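Local structure of protocadherin gamma-B3 (Homo sapiens, 5K8R) at residues T118-L124 and E163-P169; P176-L182 and T196-V202; P315-S321 and S403-I408. The protein probably mediates calcium-dependent cell adhesion and may help to establish and maintain specific neuronal connections in the brain. The contacts are given in a common frame with arbitrary orientation. Numbering follows the deposited sequence.

Interaction 1 (T118-L124 and E163-P169); sequences TGATFAL and ELVLKAP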
loop_
_atom_site.group_PDB
_atom_site.type_symbol
_atom_site.label_atom_id
_atom_site.label_comp_id
_atom_site.label_asym_id
_atom_site.label_seq_id
_atom_site.Cartn_x
_atom_site.Cartn_y
_atom_site.Cartn_z
ATOM N N THR A 118 3.581 18.241 8.226
ATOM C CA THR A 118 4.461 19.052 9.057
ATOM C C THR A 118 3.868 19.195 10.451
ATOM O O THR A 118 2.692 19.535 10.609
ATOM C CB THR A 118 4.672 20.428 8.424
ATOM O OG1 THR A 118 5.257 20.275 7.125
ATOM C CG2 THR A 118 5.590 21.277 9.290
ATOM N N GLY A 119 4.686 18.927 11.466
ATOM C CA GLY A 119 4.234 18.934 12.839
ATOM C C GLY A 119 3.905 17.571 13.403
ATOM O O GLY A 119 3.513 17.484 14.575
ATOM N N ALA A 120 4.048 16.511 12.612
ATOM C CA ALA A 120 3.762 15.167 13.091
ATOM C C ALA A 120 4.740 14.770 14.190
ATOM O O ALA A 120 5.924 15.118 14.147
ATOM C CB ALA A 120 3.831 14.166 11.939
ATOM N N THR A 121 4.238 14.035 15.177
ATOM C CA THR A 121 5.012 13.632 16.341
ATOM C C THR A 121 5.202 12.120 16.345
ATOM O O THR A 121 4.261 11.364 16.083
ATOM C CB THR A 121 4.324 14.082 17.635
ATOM O OG1 THR A 121 4.351 15.513 17.717
ATOM C CG2 THR A 121 5.021 13.499 18.853
ATOM N N PHE A 122 6.427 11.688 16.641
ATOM C CA PHE A 122 6.783 10.280 16.695
ATOM C C PHE A 122 7.498 9.991 18.006
ATOM O O PHE A 122 8.357 10.765 18.441
ATOM C CB PHE A 122 7.669 9.889 15.509
ATOM C CG PHE A 122 7.120 10.321 14.182
ATOM C CD1 PHE A 122 6.208 9.531 13.504
ATOM C CD2 PHE A 122 7.509 11.524 13.615
ATOM C CE1 PHE A 122 5.697 9.928 12.283
ATOM C CE2 PHE A 122 7.002 11.928 12.396
ATOM C CZ PHE A 122 6.095 11.129 11.728
ATOM N N ALA A 123 7.138 8.873 18.629
ATOM C CA ALA A 123 7.695 8.523 19.927
ATOM C C ALA A 123 9.140 8.062 19.794
ATOM O O ALA A 123 9.492 7.315 18.878
ATOM C CB ALA A 123 6.856 7.429 20.586
ATOM N N LEU A 124 9.979 8.515 20.721
ATOM C CA LEU A 124 11.373 8.101 20.799
ATOM C C LEU A 124 11.607 7.356 22.104
ATOM O O LEU A 124 11.008 7.685 23.134
ATOM C CB LEU A 124 12.318 9.302 20.709
ATOM C CG LEU A 124 12.398 9.993 19.350
ATOM C CD1 LEU A 124 13.413 11.123 19.388
ATOM C CD2 LEU A 124 12.747 8.982 18.270
ATOM N N GLU A 163 10.411 13.402 22.089
ATOM C CA GLU A 163 9.585 13.069 20.940
ATOM C C GLU A 163 10.158 13.751 19.710
ATOM O O GLU A 163 10.547 14.922 19.763
ATOM C CB GLU A 163 8.123 13.496 21.138
ATOM C CG GLU A 163 7.341 12.643 22.121
ATOM C CD GLU A 163 5.899 13.093 22.260
ATOM O OE1 GLU A 163 5.600 14.253 21.906
ATOM O OE2 GLU A 163 5.064 12.286 22.719
ATOM N N LEU A 164 10.214 13.009 18.609
ATOM C CA LEU A 164 10.672 13.560 17.344
ATOM C C LEU A 164 9.523 14.279 16.653
ATOM O O LEU A 164 8.393 13.785 16.628
ATOM C CB LEU A 164 11.217 12.446 16.450
ATOM C CG LEU A 164 12.109 12.839 15.275
ATOM C CD1 LEU A 164 13.402 13.464 15.779
ATOM C CD2 LEU A 164 12.397 11.624 14.408
ATOM N N VAL A 165 9.804 15.456 16.101
ATOM C CA VAL A 165 8.782 16.262 15.444
ATOM C C VAL A 165 9.251 16.611 14.038
ATOM O O VAL A 165 10.426 16.929 13.820
ATOM C CB VAL A 165 8.441 17.534 16.255
ATOM C CG1 VAL A 165 9.673 18.393 16.474
ATOM C CG2 VAL A 165 7.339 18.333 15.570
ATOM N N LEU A 166 8.330 16.534 13.083
ATOM C CA LEU A 166 8.615 16.831 11.686
ATOM C C LEU A 166 8.296 18.297 11.411
ATOM O O LEU A 166 7.147 18.724 11.563
ATOM C CB LEU A 166 7.793 15.923 10.771
ATOM C CG LEU A 166 8.086 15.976 9.273
ATOM C CD1 LEU A 166 9.389 15.256 8.967
ATOM C CD2 LEU A 166 6.934 15.382 8.477
ATOM N N LYS A 167 9.310 19.063 11.008
ATOM C CA LYS A 167 9.123 20.471 10.693
ATOM C C LYS A 167 9.174 20.771 9.201
ATOM O O LYS A 167 8.799 21.877 8.798
ATOM C CB LYS A 167 10.173 21.325 11.420
ATOM C CG LYS A 167 11.610 20.972 11.090
ATOM C CD LYS A 167 12.571 21.925 11.778
ATOM C CE LYS A 167 14.015 21.582 11.459
ATOM N NZ LYS A 167 14.969 22.507 12.130
ATOM N N ALA A 168 9.622 19.824 8.377
ATOM C CA ALA A 168 9.647 19.970 6.931
ATOM C C ALA A 168 9.204 18.651 6.314
ATOM O O ALA A 168 9.570 17.580 6.818
ATOM C CB ALA A 168 11.041 20.351 6.413
ATOM N N PRO A 169 8.420 18.693 5.236
ATOM C CA PRO A 169 7.886 17.453 4.663
ATOM C C PRO A 169 8.989 16.525 4.172
ATOM O O PRO A 169 10.107 16.944 3.865
ATOM C CB PRO A 169 7.016 17.943 3.497
ATOM C CG PRO A 169 6.702 19.367 3.828
ATOM C CD PRO A 169 7.912 19.888 4.543
#
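Two short strands run antiparallel here, 4.7 Å apart, and the pairing ends in a G1 beta bulge. At phi/psi 98/0 a CB on Gly-119 would jam against the carbonyl of Thr-118, so glycine fits. Gly-119 N reaches Leu-166 O in a very short 2.5 Å hydrogen bond, and Leu-166 N returns to Ala-120 O at 3.0 Å; Phe-122 N donates to Leu-164 O and Leu-164 N to Phe-122 O, both hydrogen bonds of 2.9 Å.

The Phe-122 ring leans back against small Ala-120, its CE2 edge 4.4 Å from Leu-166 CB. Leu-124 CD1 fills the hollow beside Leu-164 CB (3.9 Å). At the other end Thr-118 CG2 lies 3.3 Å from Lys-167 O, while Thr-118 OG1 rests on Pro-169 CG (3.7 Å). Thr-121 and Val-165 share the exposed face.

Strand 160-166 is the middle of a three-stranded sheet: 148-154 flanks it, and Phe-122 and Leu-164 turn inward onto Ile-112 and Leu-110 of strand 107-113. Ala-123 packs on Tyr-300 of the second subunit.

Interaction 2 (P176-L182 and T196-V202); sequences PHHHLVL and TQIRVIV
Residues 177-182 and 196-202 form a regular antiparallel beta hairpin, strands F and G of the second cadherin repeat. Both are in extended beta conformation (phi -78 to -142°, psi 98 to 157°), with axes 4.7 Å apart at closest and directions 156° apart. Thr-196 lies opposite Leu-182, Val-202 opposite Pro-176.

Thr-196 N donates to Leu-182 O (3.0 Å) and Leu-182 N to Thr-196 O (2.9 Å). Thr-196 CG2 (chi1 t) meets CB of Leu-182 (t, p) at 3.7 Å; Thr-196 can face inward because OG1 hydrogen-bonds to Asn-106 O and Gln-105 O. Gln-197, non-hydrogen-bonded opposite Val-181, faces solvent and brings CA to 3.4 Å from Leu-180 O. Ile-198 (m, t) turns inward: Ile-198 N to Leu-180 O and Leu-180 N to Ile-198 O are hydrogen bonds of 2.9 Å each, and Ile-198 CD1 packs on Leu-182 CD2 (4.2 Å). Arg-199 (t, t, p) lies outward with CD near His-179 CE1 (3.8 Å) and His-177 CD2 (4.3 Å), its guanidinium salt-bridged to Glu-109. Val-200 N to His-178 O and His-178 N to Val-200 O are likewise 2.9 Å hydrogen bonds; Val-200 CG2 lies 4.0 Å from CD1 of Leu-180 (m, t). Ile-201 sets CD1 3.6 Å from NE2 of His-177 (chi1 m). Val-202 closes the pairing, N to Pro-176 O at 2.8 Å, CG2 3.8 Å from CD2 of His-178 (chi1 m).

Beta-branched Ile-198 and Val-200 and the leucines suit the inner face, where Leu-180 and Val-200 cover Phe-148 of strand 148-154; strand 107-113 lies parallel along the far edge of 193-203, and 138-142 flanks 177-186.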
loop_
_atom_site.group_PDB
_atom_site.type_symbol
_atom_site.label_atom_id
_atom_site.label_comp_id
_atom_site.label_asym_id
_atom_site.label_seq_id
_atom_site.Cartn_x
_atom_site.Cartn_y
_atom_site.Cartn_z
ATOM N N PRO A 176 15.660 9.245 0.775
ATOM C CA PRO A 176 14.981 8.108 1.411
ATOM C C PRO A 176 15.428 7.821 2.835
ATOM O O PRO A 176 14.776 7.015 3.513
ATOM C CB PRO A 176 15.338 6.938 0.485
ATOM C CG PRO A 176 16.679 7.305 -0.053
ATOM C CD PRO A 176 16.686 8.810 -0.190
ATOM N N HIS A 177 16.507 8.438 3.311
ATOM C CA HIS A 177 17.020 8.165 4.646
ATOM C C HIS A 177 17.513 9.454 5.286
ATOM O O HIS A 177 18.080 10.316 4.610
ATOM C CB HIS A 177 18.158 7.136 4.610
ATOM C CG HIS A 177 17.745 5.791 4.100
ATOM N ND1 HIS A 177 17.567 5.525 2.759
ATOM C CD2 HIS A 177 17.472 4.637 4.752
ATOM C CE1 HIS A 177 17.203 4.263 2.608
ATOM N NE2 HIS A 177 17.139 3.702 3.802
ATOM N N HIS A 178 17.294 9.573 6.594
ATOM C CA HIS A 178 17.792 10.688 7.388
ATOM C C HIS A 178 18.482 10.127 8.621
ATOM O O HIS A 178 17.917 9.278 9.314
ATOM C CB HIS A 178 16.658 11.636 7.796
ATOM C CG HIS A 178 15.923 12.237 6.638
ATOM N ND1 HIS A 178 16.256 13.461 6.099
ATOM C CD2 HIS A 178 14.874 11.780 5.915
ATOM C CE1 HIS A 178 15.443 13.733 5.095
ATOM N NE2 HIS A 178 14.595 12.729 4.961
ATOM N N HIS A 179 19.697 10.594 8.892
ATOM C CA HIS A 179 20.507 10.084 9.994
ATOM C C HIS A 179 20.561 11.136 11.096
ATOM O O HIS A 179 21.207 12.177 10.940
ATOM C CB HIS A 179 21.904 9.709 9.508
ATOM C CG HIS A 179 21.908 8.632 8.468
ATOM N ND1 HIS A 179 21.895 7.291 8.786
ATOM C CD2 HIS A 179 21.913 8.697 7.116
ATOM C CE1 HIS A 179 21.896 6.577 7.675
ATOM N NE2 HIS A 179 21.907 7.406 6.647
ATOM N N LEU A 180 19.886 10.856 12.208
ATOM C CA LEU A 180 19.791 11.766 13.337
ATOM C C LEU A 180 20.608 11.242 14.511
ATOM O O LEU A 180 20.877 10.043 14.625
ATOM C CB LEU A 180 18.331 11.954 13.764
ATOM C CG LEU A 180 17.322 12.215 12.645
ATOM C CD1 LEU A 180 15.918 12.358 13.212
ATOM C CD2 LEU A 180 17.712 13.447 11.850
ATOM N N VAL A 181 20.998 12.163 15.389
ATOM C CA VAL A 181 21.782 11.849 16.578
ATOM C C VAL A 181 21.037 12.378 17.795
ATOM O O VAL A 181 20.633 13.547 17.822
ATOM C CB VAL A 181 23.200 12.443 16.501
ATOM C CG1 VAL A 181 24.000 12.066 17.737
ATOM C CG2 VAL A 181 23.907 11.973 15.239
ATOM N N LEU A 182 20.882 11.548 18.803
ATOM C CA LEU A 182 20.209 11.891 20.023
ATOM C C LEU A 182 21.146 11.721 21.189
ATOM O O LEU A 182 21.802 10.735 21.315
ATOM C CB LEU A 182 19.016 10.979 20.199
ATOM C CG LEU A 182 18.119 11.014 21.408
ATOM C CD1 LEU A 182 17.438 12.342 21.498
ATOM C CD2 LEU A 182 17.112 9.915 21.440
ATOM N N THR A 196 22.760 7.968 20.866
ATOM C CA THR A 196 22.177 6.933 20.029
ATOM C C THR A 196 21.866 7.538 18.669
ATOM O O THR A 196 21.611 8.740 18.553
ATOM C CB THR A 196 20.907 6.333 20.651
ATOM O OG1 THR A 196 20.393 5.301 19.800
ATOM C CG2 THR A 196 19.843 7.405 20.843
ATOM N N GLN A 197 21.901 6.702 17.638
ATOM C CA GLN A 197 21.657 7.139 16.272
ATOM C C GLN A 197 20.301 6.634 15.802
ATOM O O GLN A 197 19.925 5.489 16.070
ATOM C CB GLN A 197 22.762 6.649 15.333
ATOM C CG GLN A 197 24.117 7.286 15.603
ATOM C CD GLN A 197 25.197 6.782 14.668
ATOM O OE1 GLN A 197 25.019 5.779 13.979
ATOM N NE2 GLN A 197 26.326 7.481 14.638
ATOM N N ILE A 198 19.567 7.497 15.107
ATOM C CA ILE A 198 18.228 7.189 14.616
ATOM C C ILE A 198 18.265 7.276 13.098
ATOM O O ILE A 198 18.447 8.365 12.538
ATOM C CB ILE A 198 17.170 8.135 15.196
ATOM C CG1 ILE A 198 17.212 8.112 16.724
ATOM C CG2 ILE A 198 15.785 7.754 14.692
ATOM C CD1 ILE A 198 16.308 9.136 17.370
ATOM N N ARG A 199 18.095 6.138 12.431
ATOM C CA ARG A 199 18.026 6.086 10.974
ATOM C C ARG A 199 16.554 6.103 10.575
ATOM O O ARG A 199 15.879 5.070 10.597
ATOM C CB ARG A 199 18.744 4.856 10.427
ATOM C CG ARG A 199 18.585 4.679 8.921
ATOM C CD ARG A 199 19.560 3.659 8.344
ATOM N NE ARG A 199 19.466 2.356 8.996
ATOM C CZ ARG A 199 20.362 1.887 9.859
ATOM N NH1 ARG A 199 21.425 2.615 10.176
ATOM N NH2 ARG A 199 20.198 0.689 10.404
ATOM N N VAL A 200 16.058 7.283 10.223
ATOM C CA VAL A 200 14.699 7.433 9.719
ATOM C C VAL A 200 14.674 6.994 8.262
ATOM O O VAL A 200 15.322 7.606 7.406
ATOM C CB VAL A 200 14.209 8.880 9.866
ATOM C CG1 VAL A 200 12.826 9.035 9.247
ATOM C CG2 VAL A 200 14.197 9.291 11.329
ATOM N N ILE A 201 13.932 5.928 7.978
ATOM C CA ILE A 201 13.750 5.433 6.619
ATOM C C ILE A 201 12.390 5.909 6.127
ATOM O O ILE A 201 11.360 5.642 6.761
ATOM C CB ILE A 201 13.872 3.902 6.556
ATOM C CG1 ILE A 201 13.826 3.416 5.105
ATOM C CG2 ILE A 201 12.796 3.240 7.404
ATOM C CD1 ILE A 201 14.247 1.972 4.932
ATOM N N VAL A 202 12.386 6.625 5.006
ATOM C CA VAL A 202 11.170 7.241 4.485
ATOM C C VAL A 202 10.379 6.184 3.721
ATOM O O VAL A 202 10.813 5.709 2.669
ATOM C CB VAL A 202 11.489 8.447 3.593
ATOM C CG1 VAL A 202 10.210 9.164 3.191
ATOM C CG2 VAL A 202 12.440 9.396 4.307
#

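Interaction 3 (P315-S321 and S403-I408); sequences PEITLAS and SSSKTI
At one edge of the fourth cadherin repeat, the first strand (316-321) runs alongside the last (403-413) without joining its sheet. Both are extended, with phi between -112 and -168° and psi between 127 and 171°. Their directions differ by only 18°, and their axes come no closer than 7.0 Å, too far for backbone pairing, so side chains bridge the gap. Nearest CA atoms match Pro-315 with Ser-403 (5.9 Å), Ile-317 with Lys-406 (6.8 Å) and Leu-319 with Ile-408 (8.0 Å). Ile-317, Leu-319 and Ser-321 point toward Ser-404, Lys-406 and Ile-408, which point back.

One hydrogen bond joins the segments: Ser-404 OG (chi1 p) donates to Pro-315 O at a very short 2.4 Å. A small hydroxyl suits this end, where the backbones approach most closely.

Packing does the rest. Ile-317 (m, t) lays CD1 3.7 Å from Ser-404 O. Leu-319 (m, t) wedges CD1 between Lys-406 CG (3.7 Å) and Ile-408 CB (3.8 Å). Ile-408 (t, t) reaches the far end, its CD1 3.7 Å from Ser-321 OG. The long methylene chain of Lys-406 (t, t, m, m) covers the apolar edge, with CB 4.3 Å from Ile-317 CB and CE 3.2 Å from Ile-317 O.

Strand 316-321 pairs with 335-342 in one sheet and 403-413 with 387-396 in the other, so this contact seals an open edge of the beta sandwich. Pro-315 lies on Asp-343 and Asp-396, ligands of an interdomain calcium, and Thr-318 and Ala-320 pack outward on Ile-39 and Val-79 of the second subunit.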
loop_
_atom_site.group_PDB
_atom_site.type_symbol
_atom_site.label_atom_id
_atom_site.label_comp_id
_atom_site.label_asym_id
_atom_site.label_seq_id
_atom_site.Cartn_x
_atom_site.Cartn_y
_atom_site.Cartn_z
ATOM N N PRO A 315 -4.936 -4.007 -61.837
ATOM C CA PRO A 315 -5.988 -3.283 -62.560
ATOM C C PRO A 315 -7.071 -4.229 -63.053
ATOM O O PRO A 315 -6.820 -5.402 -63.344
ATOM C CB PRO A 315 -5.236 -2.636 -63.729
ATOM C CG PRO A 315 -3.810 -2.589 -63.288
ATOM C CD PRO A 315 -3.611 -3.810 -62.445
ATOM N N GLU A 316 -8.288 -3.701 -63.120
ATOM C CA GLU A 316 -9.443 -4.466 -63.558
ATOM C C GLU A 316 -10.032 -3.883 -64.835
ATOM O O GLU A 316 -10.107 -2.666 -65.004
ATOM C CB GLU A 316 -10.508 -4.505 -62.460
ATOM C CG GLU A 316 -11.726 -5.348 -62.804
ATOM C CD GLU A 316 -12.735 -5.402 -61.674
ATOM O OE1 GLU A 316 -12.313 -5.478 -60.501
ATOM O OE2 GLU A 316 -13.950 -5.368 -61.959
ATOM N N ILE A 317 -10.447 -4.771 -65.727
ATOM C CA ILE A 317 -11.035 -4.390 -67.006
ATOM C C ILE A 317 -12.473 -4.884 -67.041
ATOM O O ILE A 317 -12.750 -6.041 -66.701
ATOM C CB ILE A 317 -10.235 -4.964 -68.188
ATOM C CG1 ILE A 317 -8.756 -4.601 -68.064
ATOM C CG2 ILE A 317 -10.801 -4.462 -69.508
ATOM C CD1 ILE A 317 -7.885 -5.250 -69.117
ATOM N N THR A 318 -13.387 -4.011 -67.454
ATOM C CA THR A 318 -14.783 -4.359 -67.667
ATOM C C THR A 318 -15.150 -4.033 -69.107
ATOM O O THR A 318 -14.790 -2.969 -69.620
ATOM C CB THR A 318 -15.702 -3.607 -66.700
ATOM O OG1 THR A 318 -15.239 -3.794 -65.358
ATOM C CG2 THR A 318 -17.126 -4.125 -66.812
ATOM N N LEU A 319 -15.859 -4.948 -69.761
ATOM C CA LEU A 319 -16.132 -4.836 -71.184
ATOM C C LEU A 319 -17.630 -4.841 -71.454
ATOM O O LEU A 319 -18.412 -5.452 -70.718
ATOM C CB LEU A 319 -15.461 -5.973 -71.963
ATOM C CG LEU A 319 -13.938 -6.041 -71.845
ATOM C CD1 LEU A 319 -13.384 -7.210 -72.645
ATOM C CD2 LEU A 319 -13.308 -4.732 -72.296
ATOM N N ALA A 320 -18.020 -4.149 -72.522
ATOM C CA ALA A 320 -19.392 -4.161 -73.007
ATOM C C ALA A 320 -19.372 -4.183 -74.528
ATOM O O ALA A 320 -18.374 -3.826 -75.158
ATOM C CB ALA A 320 -20.188 -2.951 -72.495
ATOM N N SER A 321 -20.484 -4.615 -75.117
ATOM C CA SER A 321 -20.597 -4.698 -76.570
ATOM C C SER A 321 -22.056 -4.941 -76.931
ATOM O O SER A 321 -22.897 -5.200 -76.066
ATOM C CB SER A 321 -19.705 -5.804 -77.144
ATOM O OG SER A 321 -20.016 -7.061 -76.572
ATOM N N SER A 403 -0.593 -6.032 -63.732
ATOM C CA SER A 403 -1.343 -5.989 -64.978
ATOM C C SER A 403 -2.409 -7.076 -64.969
ATOM O O SER A 403 -2.428 -7.956 -64.106
ATOM C CB SER A 403 -0.417 -6.153 -66.187
ATOM O OG SER A 403 0.272 -7.390 -66.135
ATOM N N SER A 404 -3.302 -6.996 -65.953
ATOM C CA SER A 404 -4.344 -7.993 -66.149
ATOM C C SER A 404 -4.815 -7.919 -67.594
ATOM O O SER A 404 -4.703 -6.874 -68.244
ATOM C CB SER A 404 -5.519 -7.785 -65.187
ATOM O OG SER A 404 -6.143 -6.532 -65.404
ATOM N N SER A 405 -5.342 -9.037 -68.087
ATOM C CA SER A 405 -5.814 -9.142 -69.459
ATOM C C SER A 405 -7.248 -9.649 -69.472
ATOM O O SER A 405 -7.681 -10.362 -68.563
ATOM C CB SER A 405 -4.932 -10.084 -70.294
ATOM O OG SER A 405 -3.592 -9.627 -70.341
ATOM N N LYS A 406 -7.981 -9.271 -70.516
ATOM C CA LYS A 406 -9.335 -9.768 -70.719
ATOM C C LYS A 406 -9.604 -9.843 -72.213
ATOM O O LYS A 406 -9.419 -8.854 -72.930
ATOM C CB LYS A 406 -10.369 -8.876 -70.024
ATOM C CG LYS A 406 -11.791 -9.406 -70.092
ATOM C CD LYS A 406 -12.694 -8.700 -69.094
ATOM C CE LYS A 406 -12.337 -9.078 -67.666
ATOM N NZ LYS A 406 -12.558 -10.528 -67.404
ATOM N N THR A 407 -10.036 -11.013 -72.676
ATOM C CA THR A 407 -10.240 -11.279 -74.093
ATOM C C THR A 407 -11.725 -11.453 -74.378
ATOM O O THR A 407 -12.403 -12.238 -73.706
ATOM C CB THR A 407 -9.470 -12.529 -74.529
ATOM O OG1 THR A 407 -8.067 -12.321 -74.328
ATOM C CG2 THR A 407 -9.727 -12.831 -75.998
ATOM N N ILE A 408 -12.222 -10.725 -75.374
ATOM C CA ILE A 408 -13.611 -10.808 -75.804
ATOM C C ILE A 408 -13.638 -11.240 -77.264
ATOM O O ILE A 408 -12.782 -10.835 -78.060
ATOM C CB ILE A 408 -14.350 -9.466 -75.605
ATOM C CG1 ILE A 408 -15.829 -9.596 -75.983
ATOM C CG2 ILE A 408 -13.680 -8.349 -76.398
ATOM C CD1 ILE A 408 -16.622 -8.322 -75.794
#

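Along the chain the three contacts come in series. Interactions 1 and 2 share the second cadherin repeat, their centres 13 Å apart, and belong to its two facing sheets; strand 160-166 leads on to 177-186. They meet in the core, where Leu-124 CD2 touches Ile-198 CD1 (3.7 Å) and Leu-164 CD1 touches Leu-180 CD1 (3.8 Å). Interaction 3 lies in the fourth repeat, its centre 88 and 87 Å from those of interactions 1 and 2, beyond the whole third repeat and its calcium sites. Interactions 1 and 3 both touch the second subunit, at its third and first repeats respectively, as expected for an antiparallel homodimer.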